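Local coordinates for protein vibralactone Cyclase (Boreostereum vibrans, PDB 6KD0) that catalyses the cyclization that forms the fused bicyclic beta-lactone of vibralactone, using an alpha/beta hydrolase fold, at residues A[48-53]-A[115-120]; A[119-124]-A[329-334]; A[182-187]-A[209-214]; A[255-258]-A[264-267]. One frame throughout, in Å; residues are numbered along the deposited sequence.

Interaction 1: residues A[48-53]-A[115-120]; sequences PNLNKF and DYDLRI
N51 of helix 35-54 lies flat on the phenol ring of Y116, near the start of helix 115-125. Their amide and ring planes are only 13° apart. The first torsion of N51 (chi1 -75°) sets CG beside its own backbone N and anti to the carbonyl carbon, and from there the amide spreads over the ring. N51 CB comes down at one side of the ring, 3.5 Å from Y116 CE2, near the CD2-CE2 edge. N51 CG stands over the middle of the ring, 3.6 Å above its plane. At the tip the amide splits: N51 OD1 lies toward the root of the ring, 3.5 Å from Y116 CG, while N51 ND2 points toward the phenol end, 4.0 Å from Y116 CZ. Water 1 lies 2.7 Å from N51 OD1, placed to donate to it although other acceptors compete for its protons, and takes the N-H of Y116 at 3.0 Å between the water oxygen and Y116 N. Behind Y116, R119 grips D115 side-on, with NE and NH2 both on OD2, and a face of its guanidinium is met near the rim by Y116 CE1. D115 is also bound by R81 and Y83. Beside the stack, L50 CD1 touches D117 OD2 at 4.2 Å, an acid whose charge is paired with R318. No direct hydrogen bond joins 48-53 to 115-120: between these segments the amide-ring stack and the water do the work, leaving the charged groups to be balanced within helix 115-125 or by residues from other parts of the fold.

Interaction 2: residues A[119-124]-A[329-334]; sequences RIICDK and ETIEGM
Around I121 and I331 the axes of the two helical segments approach to 11.5 Å at an angle of 43° between their N-to-C directions, with CA atoms 7.2 Å apart at this pair. The isoleucines meet through their ethyl arms: I121 CG1 lies 3.7 Å from I331 CG1, and the arms pass each other at a slant. Both carry CG1 beside the backbone N and anti to the carbonyl carbon (chi1 -79° in I121), which sends the longer branch of each across the groove between the helices. One turn further along helix 321-338, M334 brings its sulfur to the tip of I121, with M334 SD 3.9 Å from I121 CD1; its chain is extended beyond CG and crosses I121 at about a right angle. I121 CG2 also reaches the sulfur, more distantly, at 4.2 Å from M334 SD. At the rim of the contact the aliphatic part of K124, an exposed residue, lies against I331, with K124 CG 4.3 Å from I331 CG2. The contact is thus apolar at its centre and amphipathic at its margin, with no hydrogen bond between the segments. I121 and M334 both rest on L98 of strand 97-101, and M334 reaches W100 as well. Two helices far apart in sequence, packed side by side over the central parallel strands, form part of the layer that the alpha/beta hydrolase fold places on one face of its sheet.

Interaction 3: residues A[182-187]-A[209-214]; sequences LSLIAA and PPTCHP
L184 belongs to helix 178-192, which follows what is probably the nucleophile elbow of this alpha/beta hydrolase, and it meets P209 and T211 in the loop after strand 203-207. A single methyl carries the contact. With chi2 at 180°, CD1 is extended away from the helix and faces both loop residues: L184 CD1 lies 4.0 Å from P209 CG, at the puckered corner of the proline ring, and 4.1 Å from T211 CG2. The leucine passes the proline at about a right angle. In T211, chi1 of 66° sets CG2 anti to the carbonyl carbon, where it faces the leucine, while OG1 is hydrogen-bonded elsewhere. The touch is purely apolar, and polar bonds nearby hold the loop: E286 OE1 accepts from the backbone N of both T211 and C212, and N181 ND2 donates to P210 O. L184 also packs on Q204 and V206 of strand 203-207. Y290 of helix 284-296 touches both L184 and T211, so the helix after the elbow, the strand, its following loop and helix 284-296 converge here.

Interaction 4: residues A[255-258]-A[264-267]; sequences HDPS and FPSH
P257 sets its CB almost exactly on the axis of the F264 ring: the carbon stands 3.3 Å from the ring centroid and only 2° off the ring normal, a strikingly centred CH-pi contact. Because the carbon is so well centred, every ring atom is about equally near, with F264 CD1 at 3.5 Å from P257 CB. P257 O lies 3.5 Å from F264 CE2. Farther round the pyrrolidine, CG rests on the phenylalanine backbone, P257 CG being 3.8 Å from F264 CA, and then brushes the next proline, P257 CG to P265 CD 4.3 Å. F264 reaches the proline through chi1 of -85°, which lays CG beside its backbone N and swings the ring back over the earlier segment. The same ring also stacks with H188 of helix 178-192, whose NE2 is paired with H267 ND1. On the proline's own segment, D256 and S258 close an Asx turn around P257: S258 N donates to D256 OD2 at 2.8 Å, and S258 OG donates to that oxygen at the same length from the opposite face of the carboxylate plane. One oxygen of D256 thus takes two bonds from S258, bridging across P257. No hydrogen bond passes between 255-258 and 264-267. Between these two segments the contact rests on dispersion and on the weak attraction of proline C-H groups, probably polarised by the neighbouring backbone, for an electron-rich ring face.

How the interactions relate
Helix 115-125 serves both interaction 1 and interaction 2, which share R119 and I120 and have centres 13 Å apart: its start faces helix 35-54, its later half helix 321-338. Both are partly buried, but the first mixes an amide-ring stack with water and charges, whereas the second is nearly all hydrocarbon and sulfur. Interactions 3 and 4 lie on the other side of the chain's centre and touch each other, as I185 of helix 178-192 packs on the 255-258 turn and F264. Interaction 3 is fully buried and aliphatic; interaction 4, at the surface, joins two parts of one loop by a proline on a ring face.

Interaction 1: residues A[48-53]-A[115-120]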
loop_
_atom_site.group_PDB
_atom_site.type_symbol
_atom_site.label_atom_id
_atom_site.label_comp_id
_atom_site.label_asym_id
_atom_site.label_seq_id
_atom_site.Cartn_x
_atom_site.Cartn_y
_atom_site.Cartn_z
ATOM N N PRO A 48 5.985 17.265 -3.832
ATOM C CA PRO A 48 7.178 18.106 -4.060
ATOM C C PRO A 48 8.165 18.071 -2.911
ATOM O O PRO A 48 9.378 17.962 -3.148
ATOM C CB PRO A 48 6.580 19.503 -4.269
ATOM C CG PRO A 48 5.269 19.216 -4.890
ATOM C CD PRO A 48 4.755 18.022 -4.116
ATOM N N ASN A 49 7.686 18.123 -1.668
ATOM C CA ASN A 49 8.591 18.098 -0.517
ATOM C C ASN A 49 9.237 16.723 -0.338
ATOM O O ASN A 49 10.431 16.622 -0.007
ATOM C CB ASN A 49 7.839 18.495 0.757
ATOM C CG ASN A 49 7.515 19.987 0.820
ATOM O OD1 ASN A 49 7.952 20.784 -0.011
ATOM N ND2 ASN A 49 6.734 20.363 1.819
ATOM N N LEU A 50 8.470 15.650 -0.548
ATOM C CA LEU A 50 9.050 14.305 -0.517
ATOM C C LEU A 50 10.155 14.172 -1.557
ATOM O O LEU A 50 11.259 13.691 -1.265
ATOM C CB LEU A 50 7.956 13.265 -0.774
ATOM C CG LEU A 50 7.972 11.907 -0.068
ATOM C CD1 LEU A 50 7.423 10.803 -0.990
ATOM C CD2 LEU A 50 9.324 11.541 0.520
ATOM N N ASN A 51 9.884 14.631 -2.777
ATOM C CA ASN A 51 10.865 14.496 -3.842
ATOM C C ASN A 51 12.087 15.344 -3.566
ATOM O O ASN A 51 13.208 14.914 -3.836
ATOM C CB ASN A 51 10.250 14.866 -5.182
ATOM C CG ASN A 51 9.342 13.791 -5.685
ATOM O OD1 ASN A 51 9.232 12.736 -5.051
ATOM N ND2 ASN A 51 8.677 14.037 -6.798
ATOM N N LYS A 52 11.896 16.553 -3.031
ATOM C CA LYS A 52 13.051 17.369 -2.675
ATOM C C LYS A 52 13.924 16.653 -1.654
ATOM O O LYS A 52 15.158 16.688 -1.749
ATOM C CB LYS A 52 12.595 18.728 -2.150
ATOM C CG LYS A 52 13.718 19.613 -1.644
ATOM C CD LYS A 52 13.157 20.988 -1.271
ATOM C CE LYS A 52 14.209 21.838 -0.592
ATOM N NZ LYS A 52 13.726 23.215 -0.246
ATOM N N PHE A 53 13.309 15.972 -0.684
ATOM C CA PHE A 53 14.130 15.269 0.303
ATOM C C PHE A 53 14.832 14.057 -0.307
ATOM O O PHE A 53 15.980 13.744 0.046
ATOM C CB PHE A 53 13.298 14.832 1.510
ATOM C CG PHE A 53 14.069 13.962 2.479
ATOM C CD1 PHE A 53 14.905 14.538 3.424
ATOM C CD2 PHE A 53 13.996 12.572 2.416
ATOM C CE1 PHE A 53 15.632 13.749 4.303
ATOM C CE2 PHE A 53 14.728 11.787 3.292
ATOM C CZ PHE A 53 15.545 12.386 4.238
ATOM N N ASP A 115 7.084 7.706 -7.018
ATOM C CA ASP A 115 8.004 7.606 -8.148
ATOM C C ASP A 115 9.464 7.543 -7.688
ATOM O O ASP A 115 10.199 6.604 -8.030
ATOM C CB ASP A 115 7.762 8.787 -9.087
ATOM C CG ASP A 115 8.460 8.635 -10.414
ATOM O OD1 ASP A 115 8.135 7.693 -11.168
ATOM O OD2 ASP A 115 9.323 9.481 -10.711
ATOM N N TYR A 116 9.896 8.512 -6.883
ATOM C CA TYR A 116 11.287 8.497 -6.431
ATOM C C TYR A 116 11.578 7.261 -5.594
ATOM O O TYR A 116 12.608 6.600 -5.796
ATOM C CB TYR A 116 11.618 9.773 -5.654
ATOM C CG TYR A 116 11.866 10.976 -6.549
ATOM C CD1 TYR A 116 11.382 11.014 -7.856
ATOM C CD2 TYR A 116 12.563 12.076 -6.080
ATOM C CE1 TYR A 116 11.598 12.118 -8.675
ATOM C CE2 TYR A 116 12.792 13.176 -6.886
ATOM C CZ TYR A 116 12.310 13.194 -8.177
ATOM O OH TYR A 116 12.533 14.288 -8.961
ATOM N N ASP A 117 10.654 6.890 -4.695
ATOM C CA ASP A 117 10.914 5.723 -3.859
ATOM C C ASP A 117 11.155 4.496 -4.729
ATOM O O ASP A 117 12.091 3.729 -4.485
ATOM C CB ASP A 117 9.747 5.479 -2.902
ATOM C CG ASP A 117 9.868 6.268 -1.603
ATOM O OD1 ASP A 117 10.979 6.340 -1.050
ATOM O OD2 ASP A 117 8.850 6.822 -1.131
ATOM N N LEU A 118 10.367 4.341 -5.803
ATOM C CA LEU A 118 10.506 3.143 -6.628
ATOM C C LEU A 118 11.764 3.209 -7.498
ATOM O O LEU A 118 12.405 2.169 -7.717
ATOM C CB LEU A 118 9.253 2.924 -7.483
ATOM C CG LEU A 118 7.996 2.535 -6.678
ATOM C CD1 LEU A 118 6.770 2.392 -7.574
ATOM C CD2 LEU A 118 8.209 1.241 -5.871
ATOM N N ARG A 119 12.159 4.409 -7.959
ATOM C CA ARG A 119 13.453 4.534 -8.623
ATOM C C ARG A 119 14.544 4.015 -7.706
ATOM O O ARG A 119 15.430 3.259 -8.127
ATOM C CB ARG A 119 13.744 5.986 -9.003
ATOM C CG ARG A 119 12.910 6.547 -10.118
ATOM C CD ARG A 119 13.157 8.038 -10.217
ATOM N NE ARG A 119 12.107 8.737 -10.943
ATOM C CZ ARG A 119 12.322 9.535 -11.983
ATOM N NH1 ARG A 119 13.561 9.738 -12.438
ATOM N NH2 ARG A 119 11.306 10.137 -12.559
ATOM N N ILE A 120 14.464 4.386 -6.424
ATOM C CA ILE A 120 15.479 3.943 -5.481
ATOM C C ILE A 120 15.402 2.433 -5.309
ATOM O O ILE A 120 16.416 1.723 -5.442
ATOM C CB ILE A 120 15.306 4.704 -4.155
ATOM C CG1 ILE A 120 15.617 6.183 -4.406
ATOM C CG2 ILE A 120 16.176 4.100 -3.060
ATOM C CD1 ILE A 120 15.100 7.113 -3.366
HETATM O O HOH W 1 7.973 10.450 -5.717
#

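Interaction 2: residues A[119-124]-A[329-334]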
loop_
_atom_site.group_PDB
_atom_site.type_symbol
_atom_site.label_atom_id
_atom_site.label_comp_id
_atom_site.label_asym_id
_atom_site.label_seq_id
_atom_site.Cartn_x
_atom_site.Cartn_y
_atom_site.Cartn_z
ATOM N N ARG A 119 12.159 4.409 -7.959
ATOM C CA ARG A 119 13.453 4.534 -8.623
ATOM C C ARG A 119 14.544 4.015 -7.706
ATOM O O ARG A 119 15.430 3.259 -8.127
ATOM C CB ARG A 119 13.744 5.986 -9.003
ATOM C CG ARG A 119 12.910 6.547 -10.118
ATOM C CD ARG A 119 13.157 8.038 -10.217
ATOM N NE ARG A 119 12.107 8.737 -10.943
ATOM C CZ ARG A 119 12.322 9.535 -11.983
ATOM N NH1 ARG A 119 13.561 9.738 -12.438
ATOM N NH2 ARG A 119 11.306 10.137 -12.559
ATOM N N ILE A 120 14.464 4.386 -6.424
ATOM C CA ILE A 120 15.479 3.943 -5.481
ATOM C C ILE A 120 15.402 2.433 -5.309
ATOM O O ILE A 120 16.416 1.723 -5.442
ATOM C CB ILE A 120 15.306 4.704 -4.155
ATOM C CG1 ILE A 120 15.617 6.183 -4.406
ATOM C CG2 ILE A 120 16.176 4.100 -3.060
ATOM C CD1 ILE A 120 15.100 7.113 -3.366
ATOM N N ILE A 121 14.179 1.910 -5.138
ATOM C CA ILE A 121 14.021 0.514 -4.747
ATOM C C ILE A 121 14.448 -0.395 -5.882
ATOM O O ILE A 121 15.127 -1.407 -5.663
ATOM C CB ILE A 121 12.569 0.230 -4.303
ATOM C CG1 ILE A 121 12.341 0.729 -2.870
ATOM C CG2 ILE A 121 12.251 -1.267 -4.430
ATOM C CD1 ILE A 121 10.894 0.734 -2.431
ATOM N N CYS A 122 14.091 -0.033 -7.117
ATOM C CA CYS A 122 14.449 -0.878 -8.250
ATOM C C CYS A 122 15.961 -1.014 -8.361
ATOM O O CYS A 122 16.464 -2.101 -8.660
ATOM C CB CYS A 122 13.816 -0.345 -9.537
ATOM S SG CYS A 122 14.792 0.752 -10.595
ATOM N N ASP A 123 16.704 0.046 -8.022
ATOM C CA ASP A 123 18.162 -0.059 -8.040
ATOM C C ASP A 123 18.668 -0.818 -6.820
ATOM O O ASP A 123 19.569 -1.660 -6.936
ATOM C CB ASP A 123 18.766 1.344 -8.119
ATOM C CG ASP A 123 20.272 1.362 -7.949
ATOM O OD1 ASP A 123 20.973 0.835 -8.837
ATOM O OD2 ASP A 123 20.741 1.926 -6.935
ATOM N N LYS A 124 18.067 -0.572 -5.651
ATOM C CA LYS A 124 18.583 -1.172 -4.425
ATOM C C LYS A 124 18.357 -2.673 -4.416
ATOM O O LYS A 124 19.241 -3.432 -4.020
ATOM C CB LYS A 124 17.937 -0.521 -3.205
ATOM C CG LYS A 124 18.192 -1.258 -1.896
ATOM C CD LYS A 124 18.959 -0.399 -0.911
ATOM C CE LYS A 124 19.450 -1.235 0.277
ATOM N NZ LYS A 124 20.936 -1.362 0.264
ATOM N N GLU A 329 12.745 -0.244 6.606
ATOM C CA GLU A 329 12.111 -1.504 6.980
ATOM C C GLU A 329 11.104 -1.969 5.929
ATOM O O GLU A 329 10.909 -3.180 5.760
ATOM C CB GLU A 329 11.449 -1.374 8.345
ATOM C CG GLU A 329 10.810 -2.682 8.822
ATOM C CD GLU A 329 10.733 -2.785 10.335
ATOM O OE1 GLU A 329 10.562 -3.920 10.846
ATOM O OE2 GLU A 329 10.831 -1.729 11.009
ATOM N N THR A 330 10.464 -1.033 5.214
ATOM C CA THR A 330 9.680 -1.402 4.035
ATOM C C THR A 330 10.548 -2.165 3.046
ATOM O O THR A 330 10.178 -3.247 2.556
ATOM C CB THR A 330 9.103 -0.147 3.354
ATOM O OG1 THR A 330 8.179 0.513 4.230
ATOM C CG2 THR A 330 8.387 -0.521 2.046
ATOM N N ILE A 331 11.717 -1.605 2.743
ATOM C CA ILE A 331 12.617 -2.217 1.773
ATOM C C ILE A 331 13.144 -3.555 2.288
ATOM O O ILE A 331 13.298 -4.510 1.514
ATOM C CB ILE A 331 13.750 -1.239 1.417
ATOM C CG1 ILE A 331 13.170 -0.032 0.668
ATOM C CG2 ILE A 331 14.811 -1.940 0.596
ATOM C CD1 ILE A 331 14.175 1.085 0.443
ATOM N N GLU A 332 13.389 -3.655 3.599
ATOM C CA GLU A 332 13.826 -4.919 4.204
ATOM C C GLU A 332 12.733 -5.980 4.131
ATOM O O GLU A 332 13.023 -7.167 3.935
ATOM C CB GLU A 332 14.234 -4.707 5.663
ATOM C CG GLU A 332 15.658 -4.221 5.888
ATOM C CD GLU A 332 15.916 -3.856 7.351
ATOM O OE1 GLU A 332 16.949 -3.196 7.628
ATOM O OE2 GLU A 332 15.087 -4.234 8.221
ATOM N N GLY A 333 11.475 -5.582 4.316
ATOM C CA GLY A 333 10.381 -6.532 4.162
ATOM C C GLY A 333 10.244 -7.011 2.729
ATOM O O GLY A 333 10.019 -8.198 2.467
ATOM N N MET A 334 10.384 -6.090 1.777
ATOM C CA MET A 334 10.466 -6.500 0.376
ATOM C C MET A 334 11.592 -7.504 0.159
ATOM O O MET A 334 11.421 -8.499 -0.554
ATOM C CB MET A 334 10.668 -5.289 -0.524
ATOM C CG MET A 334 9.457 -4.354 -0.553
ATOM S SD MET A 334 9.714 -2.895 -1.565
ATOM C CE MET A 334 8.019 -2.257 -1.580
#

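Interaction 3: residues A[182-187]-A[209-214]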
loop_
_atom_site.group_PDB
_atom_site.type_symbol
_atom_site.label_atom_id
_atom_site.label_comp_id
_atom_site.label_asym_id
_atom_site.label_seq_id
_atom_site.Cartn_x
_atom_site.Cartn_y
_atom_site.Cartn_z
ATOM N N LEU A 182 -6.498 -2.260 -1.827
ATOM C CA LEU A 182 -6.754 -2.790 -3.165
ATOM C C LEU A 182 -5.856 -3.983 -3.463
ATOM O O LEU A 182 -6.276 -4.931 -4.134
ATOM C CB LEU A 182 -6.561 -1.695 -4.221
ATOM C CG LEU A 182 -7.493 -0.473 -4.100
ATOM C CD1 LEU A 182 -7.259 0.513 -5.237
ATOM C CD2 LEU A 182 -8.972 -0.880 -4.024
ATOM N N SER A 183 -4.621 -3.974 -2.949
ATOM C CA SER A 183 -3.752 -5.119 -3.200
ATOM C C SER A 183 -4.196 -6.345 -2.409
ATOM O O SER A 183 -3.985 -7.470 -2.866
ATOM C CB SER A 183 -2.290 -4.767 -2.893
ATOM O OG SER A 183 -2.094 -4.736 -1.504
ATOM N N LEU A 184 -4.802 -6.152 -1.228
ATOM C CA LEU A 184 -5.349 -7.284 -0.473
ATOM C C LEU A 184 -6.452 -7.959 -1.269
ATOM O O LEU A 184 -6.505 -9.207 -1.382
ATOM C CB LEU A 184 -5.887 -6.807 0.885
ATOM C CG LEU A 184 -4.866 -6.294 1.918
ATOM C CD1 LEU A 184 -5.554 -5.849 3.206
ATOM C CD2 LEU A 184 -3.783 -7.344 2.204
ATOM N N ILE A 185 -7.328 -7.133 -1.858
ATOM C CA ILE A 185 -8.348 -7.665 -2.756
ATOM C C ILE A 185 -7.695 -8.429 -3.906
ATOM O O ILE A 185 -8.047 -9.585 -4.187
ATOM C CB ILE A 185 -9.268 -6.536 -3.258
ATOM C CG1 ILE A 185 -10.008 -5.925 -2.069
ATOM C CG2 ILE A 185 -10.230 -7.084 -4.308
ATOM C CD1 ILE A 185 -10.603 -4.574 -2.309
ATOM N N ALA A 186 -6.707 -7.805 -4.561
ATOM C CA ALA A 186 -6.086 -8.417 -5.733
ATOM C C ALA A 186 -5.438 -9.748 -5.390
ATOM O O ALA A 186 -5.461 -10.677 -6.199
ATOM C CB ALA A 186 -5.060 -7.467 -6.355
ATOM N N ALA A 187 -4.831 -9.854 -4.211
ATOM C CA ALA A 187 -4.152 -11.098 -3.842
ATOM C C ALA A 187 -5.145 -12.247 -3.657
ATOM O O ALA A 187 -4.869 -13.392 -4.067
ATOM C CB ALA A 187 -3.329 -10.875 -2.574
ATOM N N PRO A 209 -3.339 -0.588 5.867
ATOM C CA PRO A 209 -4.520 -0.523 4.946
ATOM C C PRO A 209 -5.838 -0.500 5.700
ATOM O O PRO A 209 -5.943 -1.075 6.793
ATOM C CB PRO A 209 -4.401 -1.829 4.140
ATOM C CG PRO A 209 -3.787 -2.792 5.154
ATOM C CD PRO A 209 -2.746 -1.944 5.885
ATOM N N PRO A 210 -6.884 0.109 5.130
ATOM C CA PRO A 210 -8.244 -0.245 5.555
ATOM C C PRO A 210 -8.528 -1.667 5.101
ATOM O O PRO A 210 -7.995 -2.130 4.090
ATOM C CB PRO A 210 -9.139 0.775 4.830
ATOM C CG PRO A 210 -8.320 1.213 3.619
ATOM C CD PRO A 210 -6.863 1.017 3.961
ATOM N N THR A 211 -9.313 -2.395 5.902
ATOM C CA THR A 211 -9.633 -3.784 5.583
ATOM C C THR A 211 -11.118 -4.089 5.600
ATOM O O THR A 211 -11.510 -5.140 5.076
ATOM C CB THR A 211 -8.932 -4.747 6.552
ATOM O OG1 THR A 211 -9.462 -4.553 7.870
ATOM C CG2 THR A 211 -7.429 -4.488 6.563
ATOM N N CYS A 212 -11.955 -3.220 6.158
ATOM C CA CYS A 212 -13.364 -3.558 6.282
ATOM C C CYS A 212 -14.173 -2.290 6.468
ATOM O O CYS A 212 -13.821 -1.444 7.296
ATOM C CB CYS A 212 -13.592 -4.512 7.470
ATOM S SG CYS A 212 -15.227 -5.248 7.461
ATOM N N HIS A 213 -15.252 -2.170 5.706
ATOM C CA HIS A 213 -16.225 -1.123 5.948
ATOM C C HIS A 213 -16.758 -1.226 7.382
ATOM O O HIS A 213 -17.075 -2.333 7.843
ATOM C CB HIS A 213 -17.365 -1.245 4.941
ATOM C CG HIS A 213 -18.184 -0.003 4.806
ATOM N ND1 HIS A 213 -18.952 0.495 5.837
ATOM C CD2 HIS A 213 -18.364 0.838 3.758
ATOM C CE1 HIS A 213 -19.566 1.594 5.431
ATOM N NE2 HIS A 213 -19.225 1.824 4.175
ATOM N N PRO A 214 -16.866 -0.119 8.110
ATOM C CA PRO A 214 -17.387 -0.194 9.490
ATOM C C PRO A 214 -18.773 -0.806 9.584
ATOM O O PRO A 214 -19.091 -1.494 10.565
ATOM C CB PRO A 214 -17.385 1.276 9.932
ATOM C CG PRO A 214 -16.286 1.894 9.129
ATOM C CD PRO A 214 -16.360 1.225 7.779
#

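Interaction 4: residues A[255-258]-A[264-267]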
loop_
_atom_site.group_PDB
_atom_site.type_symbol
_atom_site.label_atom_id
_atom_site.label_comp_id
_atom_site.label_asym_id
_atom_site.label_seq_id
_atom_site.Cartn_x
_atom_site.Cartn_y
_atom_site.Cartn_z
ATOM N N HIS A 255 -20.434 -5.167 2.464
ATOM C CA HIS A 255 -20.119 -6.516 2.915
ATOM C C HIS A 255 -19.404 -7.352 1.860
ATOM O O HIS A 255 -18.951 -8.455 2.176
ATOM C CB HIS A 255 -21.399 -7.260 3.326
ATOM C CG HIS A 255 -22.151 -6.599 4.435
ATOM N ND1 HIS A 255 -22.042 -6.998 5.749
ATOM C CD2 HIS A 255 -23.007 -5.551 4.427
ATOM C CE1 HIS A 255 -22.811 -6.232 6.503
ATOM N NE2 HIS A 255 -23.403 -5.342 5.726
ATOM N N ASP A 256 -19.315 -6.879 0.624
ATOM C CA ASP A 256 -18.688 -7.679 -0.414
ATOM C C ASP A 256 -17.168 -7.629 -0.265
ATOM O O ASP A 256 -16.605 -6.566 0.013
ATOM C CB ASP A 256 -19.090 -7.177 -1.794
ATOM C CG ASP A 256 -18.710 -8.154 -2.891
ATOM O OD1 ASP A 256 -19.505 -9.071 -3.188
ATOM O OD2 ASP A 256 -17.590 -8.032 -3.422
ATOM N N PRO A 257 -16.478 -8.754 -0.443
ATOM C CA PRO A 257 -15.009 -8.735 -0.342
ATOM C C PRO A 257 -14.333 -7.822 -1.354
ATOM O O PRO A 257 -13.191 -7.408 -1.111
ATOM C CB PRO A 257 -14.612 -10.203 -0.570
ATOM C CG PRO A 257 -15.838 -11.006 -0.291
ATOM C CD PRO A 257 -17.013 -10.115 -0.640
ATOM N N SER A 258 -14.990 -7.507 -2.479
ATOM C CA SER A 258 -14.412 -6.574 -3.444
ATOM C C SER A 258 -14.270 -5.168 -2.878
ATOM O O SER A 258 -13.590 -4.337 -3.492
ATOM C CB SER A 258 -15.222 -6.531 -4.743
ATOM O OG SER A 258 -16.453 -5.821 -4.604
ATOM N N PHE A 264 -13.417 -11.776 2.707
ATOM C CA PHE A 264 -13.275 -12.936 1.830
ATOM C C PHE A 264 -13.560 -14.208 2.621
ATOM O O PHE A 264 -13.125 -14.333 3.774
ATOM C CB PHE A 264 -11.875 -13.019 1.216
ATOM C CG PHE A 264 -11.719 -12.192 -0.019
ATOM C CD1 PHE A 264 -12.151 -12.668 -1.242
ATOM C CD2 PHE A 264 -11.171 -10.918 0.052
ATOM C CE1 PHE A 264 -12.018 -11.908 -2.387
ATOM C CE2 PHE A 264 -11.043 -10.144 -1.093
ATOM C CZ PHE A 264 -11.470 -10.636 -2.310
ATOM N N PRO A 265 -14.297 -15.159 2.043
ATOM C CA PRO A 265 -14.615 -16.398 2.772
ATOM C C PRO A 265 -13.390 -17.141 3.270
ATOM O O PRO A 265 -13.445 -17.774 4.330
ATOM C CB PRO A 265 -15.383 -17.224 1.735
ATOM C CG PRO A 265 -15.944 -16.208 0.779
ATOM C CD PRO A 265 -14.954 -15.087 0.728
ATOM N N SER A 266 -12.281 -17.077 2.556
ATOM C CA SER A 266 -11.084 -17.784 2.965
ATOM C C SER A 266 -9.852 -16.907 2.800
ATOM O O SER A 266 -9.688 -16.226 1.779
ATOM C CB SER A 266 -10.907 -19.059 2.158
ATOM O OG SER A 266 -9.632 -19.603 2.412
ATOM N N HIS A 267 -8.993 -16.929 3.821
ATOM C CA HIS A 267 -7.691 -16.277 3.762
ATOM C C HIS A 267 -6.557 -17.285 3.690
ATOM O O HIS A 267 -5.399 -16.913 3.889
ATOM C CB HIS A 267 -7.476 -15.350 4.963
ATOM C CG HIS A 267 -8.517 -14.285 5.088
ATOM N ND1 HIS A 267 -8.696 -13.309 4.132
ATOM C CD2 HIS A 267 -9.442 -14.049 6.048
ATOM C CE1 HIS A 267 -9.688 -12.516 4.499
ATOM N NE2 HIS A 267 -10.162 -12.944 5.654
#